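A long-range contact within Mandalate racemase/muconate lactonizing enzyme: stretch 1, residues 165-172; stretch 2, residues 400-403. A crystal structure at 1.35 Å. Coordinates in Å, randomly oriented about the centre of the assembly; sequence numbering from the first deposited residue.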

ATOM      1  N   PHE A 165      -1.291  12.655 -34.667  1.00 12.12           N
ATOM      2  CA  PHE A 165      -2.199  11.927 -35.563  1.00 13.05           C
ATOM      3  C   PHE A 165      -2.903  10.841 -34.755  1.00 13.39           C
ATOM      4  O   PHE A 165      -2.368  10.374 -33.746  1.00 13.63           O
ATOM      5  CB  PHE A 165      -1.445  11.325 -36.770  1.00 13.73           C
ATOM      6  CG  PHE A 165      -0.199  10.584 -36.387  1.00 14.05           C
ATOM      7  CD1 PHE A 165       0.994  11.265 -36.190  1.00 14.56           C
ATOM      8  CD2 PHE A 165      -0.224   9.207 -36.205  1.00 14.91           C
ATOM      9  CE1 PHE A 165       2.143  10.582 -35.805  1.00 14.97           C
ATOM     10  CE2 PHE A 165       0.919   8.519 -35.825  1.00 15.86           C
ATOM     11  CZ  PHE A 165       2.105   9.209 -35.627  1.00 16.38           C
ATOM     12  N   ASP A 166      -4.113  10.467 -35.176  1.00 13.58           N
ATOM     13  CA  ASP A 166      -4.858   9.389 -34.519  1.00 13.96           C
ATOM     14  C   ASP A 166      -5.360   8.358 -35.529  1.00 14.69           C
ATOM     15  O   ASP A 166      -6.425   8.533 -36.134  1.00 16.25           O
ATOM     16  CB  ASP A 166      -6.050   9.928 -33.718  1.00 14.83           C
ATOM     17  CG  ASP A 166      -6.796   8.820 -32.981  1.00 15.61           C
ATOM     18  OD1 ASP A 166      -6.359   7.654 -33.062  1.00 16.15           O
ATOM     19  OD2 ASP A 166      -7.815   9.100 -32.320  1.00 15.91           O
ATOM     20  N   PRO A 167      -4.599   7.266 -35.704  1.00 14.16           N
ATOM     21  CA  PRO A 167      -4.975   6.211 -36.649  1.00 14.02           C
ATOM     22  C   PRO A 167      -5.784   5.078 -36.003  1.00 13.66           C
ATOM     23  O   PRO A 167      -5.955   4.021 -36.619  1.00 14.11           O
ATOM     24  CB  PRO A 167      -3.613   5.696 -37.125  1.00 15.98           C
ATOM     25  CG  PRO A 167      -2.739   5.845 -35.921  1.00 16.64           C
ATOM     26  CD  PRO A 167      -3.261   7.037 -35.129  1.00 15.61           C
ATOM     27  N   ALA A 168      -6.293   5.302 -34.790  1.00 13.51           N
ATOM     28  CA  ALA A 168      -6.859   4.209 -33.993  1.00 12.77           C
ATOM     29  C   ALA A 168      -8.364   3.977 -34.162  1.00 13.11           C
ATOM     30  O   ALA A 168      -8.967   3.240 -33.382  1.00 14.09           O
ATOM     31  CB  ALA A 168      -6.511   4.388 -32.531  1.00 13.53           C
ATOM     32  N   GLY A 169      -8.964   4.570 -35.191  1.00 13.63           N
ATOM     33  CA  GLY A 169     -10.352   4.279 -35.510  1.00 13.92           C
ATOM     34  C   GLY A 169     -11.341   5.061 -34.665  1.00 14.02           C
ATOM     35  O   GLY A 169     -10.952   5.902 -33.856  1.00 14.07           O
ATOM     36  N   PRO A 170     -12.637   4.784 -34.839  1.00 14.67           N
ATOM     37  CA  PRO A 170     -13.668   5.581 -34.170  1.00 15.28           C
ATOM     38  C   PRO A 170     -13.617   5.499 -32.650  1.00 14.03           C
ATOM     39  O   PRO A 170     -13.291   4.458 -32.060  1.00 14.07           O
ATOM     40  CB  PRO A 170     -14.971   4.938 -34.655  1.00 16.67           C
ATOM     41  CG  PRO A 170     -14.615   4.311 -35.970  1.00 17.00           C
ATOM     42  CD  PRO A 170     -13.218   3.791 -35.758  1.00 15.99           C
ATOM     43  N   TYR A 171     -13.935   6.624 -32.023  1.00 13.43           N
ATOM     44  CA  TYR A 171     -14.241   6.654 -30.604  1.00 13.59           C
ATOM     45  C   TYR A 171     -15.753   6.792 -30.494  1.00 13.52           C
ATOM     46  O   TYR A 171     -16.353   7.642 -31.150  1.00 15.00           O
ATOM     47  CB  TYR A 171     -13.517   7.806 -29.901  1.00 14.72           C
ATOM     48  CG  TYR A 171     -13.495   9.120 -30.653  1.00 15.94           C
ATOM     49  CD1 TYR A 171     -12.519   9.381 -31.607  1.00 17.38           C
ATOM     50  CD2 TYR A 171     -14.413  10.123 -30.369  1.00 17.01           C
ATOM     51  CE1 TYR A 171     -12.478  10.587 -32.277  1.00 19.00           C
ATOM     52  CE2 TYR A 171     -14.380  11.331 -31.034  1.00 18.36           C
ATOM     53  CZ  TYR A 171     -13.408  11.559 -31.989  1.00 19.71           C
ATOM     54  OH  TYR A 171     -13.358  12.759 -32.662  1.00 22.82           O
ATOM     55  N   THR A 172     -16.374   5.937 -29.691  1.00 12.56           N
ATOM     56  CA  THR A 172     -17.827   5.835 -29.702  1.00 12.36           C
ATOM     57  C   THR A 172     -18.393   5.977 -28.307  1.00 11.49           C
ATOM     58  O   THR A 172     -17.651   5.983 -27.320  1.00 11.46           O
ATOM     59  CB  THR A 172     -18.318   4.478 -30.262  1.00 12.76           C
ATOM     60  OG1 THR A 172     -18.294   3.492 -29.221  1.00 13.64           O
ATOM     61  CG2 THR A 172     -17.470   4.021 -31.449  1.00 14.17           C
ATOM     62  N   LEU A 400     -12.910  -0.629 -40.578  1.00 29.38           N
ATOM     63  CA  LEU A 400     -11.623   0.058 -40.680  1.00 29.43           C
ATOM     64  C   LEU A 400     -11.772   1.575 -40.839  1.00 28.68           C
ATOM     65  O   LEU A 400     -10.875   2.242 -41.350  1.00 29.04           O
ATOM     66  CB  LEU A 400     -10.787  -0.527 -41.826  1.00 30.33           C
ATOM     67  CG  LEU A 400     -10.315  -1.970 -41.619  1.00 31.02           C
ATOM     68  CD1 LEU A 400      -9.399  -2.438 -42.744  1.00 31.79           C
ATOM     69  CD2 LEU A 400      -9.615  -2.102 -40.284  1.00 31.30           C
ATOM     70  N   ALA A 401     -12.899   2.113 -40.380  1.00 27.84           N
ATOM     71  CA  ALA A 401     -13.162   3.551 -40.452  1.00 28.16           C
ATOM     72  C   ALA A 401     -12.163   4.344 -39.612  1.00 28.03           C
ATOM     73  O   ALA A 401     -11.661   3.848 -38.606  1.00 27.58           O
ATOM     74  CB  ALA A 401     -14.589   3.846 -39.993  1.00 28.61           C
ATOM     75  N   PRO A 402     -11.864   5.585 -40.031  1.00 28.42           N
ATOM     76  CA  PRO A 402     -10.951   6.440 -39.262  1.00 28.42           C
ATOM     77  C   PRO A 402     -11.613   7.069 -38.031  1.00 28.13           C
ATOM     78  O   PRO A 402     -12.841   7.095 -37.930  1.00 28.56           O
ATOM     79  CB  PRO A 402     -10.560   7.529 -40.270  1.00 28.49           C
ATOM     80  CG  PRO A 402     -11.710   7.595 -41.215  1.00 28.84           C
ATOM     81  CD  PRO A 402     -12.234   6.188 -41.324  1.00 29.08           C
ATOM     82  N   ALA A 403     -10.791   7.564 -37.108  1.00 26.97           N
ATOM     83  CA  ALA A 403     -11.277   8.293 -35.940  1.00 27.05           C
ATOM     84  C   ALA A 403     -12.024   9.556 -36.356  1.00 28.39           C
ATOM     85  O   ALA A 403     -12.997   9.951 -35.717  1.00 28.78           O
ATOM     86  CB  ALA A 403     -10.114   8.643 -35.007  1.00 26.03           C
TER
HETATM   87  O   HOH W   1      -8.290   6.656 -37.162  1.00 17.71           O
HETATM   88  O   HOH W   2     -14.890   8.665 -34.014  1.00 21.97           O

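No direct hydrogen bond joins these two stretches, although they bury 268 Å² between them; the touching residues are at least 231 positions apart in sequence, and the polar links run through two water molecules, both bound to A403. Water 1 accepts hydrogen bonds from the backbone N of A403 (2.7 Å) and the backbone N of G169 (2.9 Å), and donates one to the backbone O of D166 (2.8 Å). It thus ties the bend of stretch 1 to stretch 2 through main-chain atoms alone. Water 2 accepts from the backbone N of Y171 (3.0 Å) and donates to the backbone O of A403 (2.9 Å). The two waters therefore satisfy both the amide and the carbonyl of A403.

A403 is also the residue most covered by the partner stretch, with 105 Å² lost to it. Its methyl group sits among three residues of stretch 1: A403 CB lies 3.1 Å from G169 O, 3.6 Å from D166 OD2 and 4.1 Å from Y171 CE1. The first of these is a tight approach of a methyl carbon to a carbonyl oxygen. D166 reaches this methyl through its t rotamer, for although its CA-to-CB bond points sideways, the end of the side chain comes nearer. Its carboxylate has other duties: D166 OD1 accepts a hydrogen bond from the backbone N of A168 (2.9 Å), which braces the loop from within, while OD2 is hydrogen-bonded elsewhere in the structure. The Y171 ring, in the p rotamer at chi1, likewise comes nearer at its end, and its CE1 lies 3.5 Å from A403 O, which approaches the ring obliquely.

Beside A403, the carbonyl of A401 points into the G169-P170 segment. G169 CA stands 3.4 Å from A401 O, with an angle of 140° at the hydrogen, consistent with a CA-H...O contact, and P170 CD is closer still to A401 O, at 3.2 Å. G169 adopts a positive phi of 82°, a conformation that favours glycine; an ideal CB here would fall 2.8 Å from P170 CD, so the clash would arise within the loop itself.

P170 completes the packing. Its CG meets A401 CB at 4.0 Å, an apolar contact, and its CA lies 4.0 Å from the CA of A403, the closest backbone register between the stretches. Neither stretch forms regular secondary structure across this segment, so loop packs against loop, held by short van der Waals contacts and bridging water.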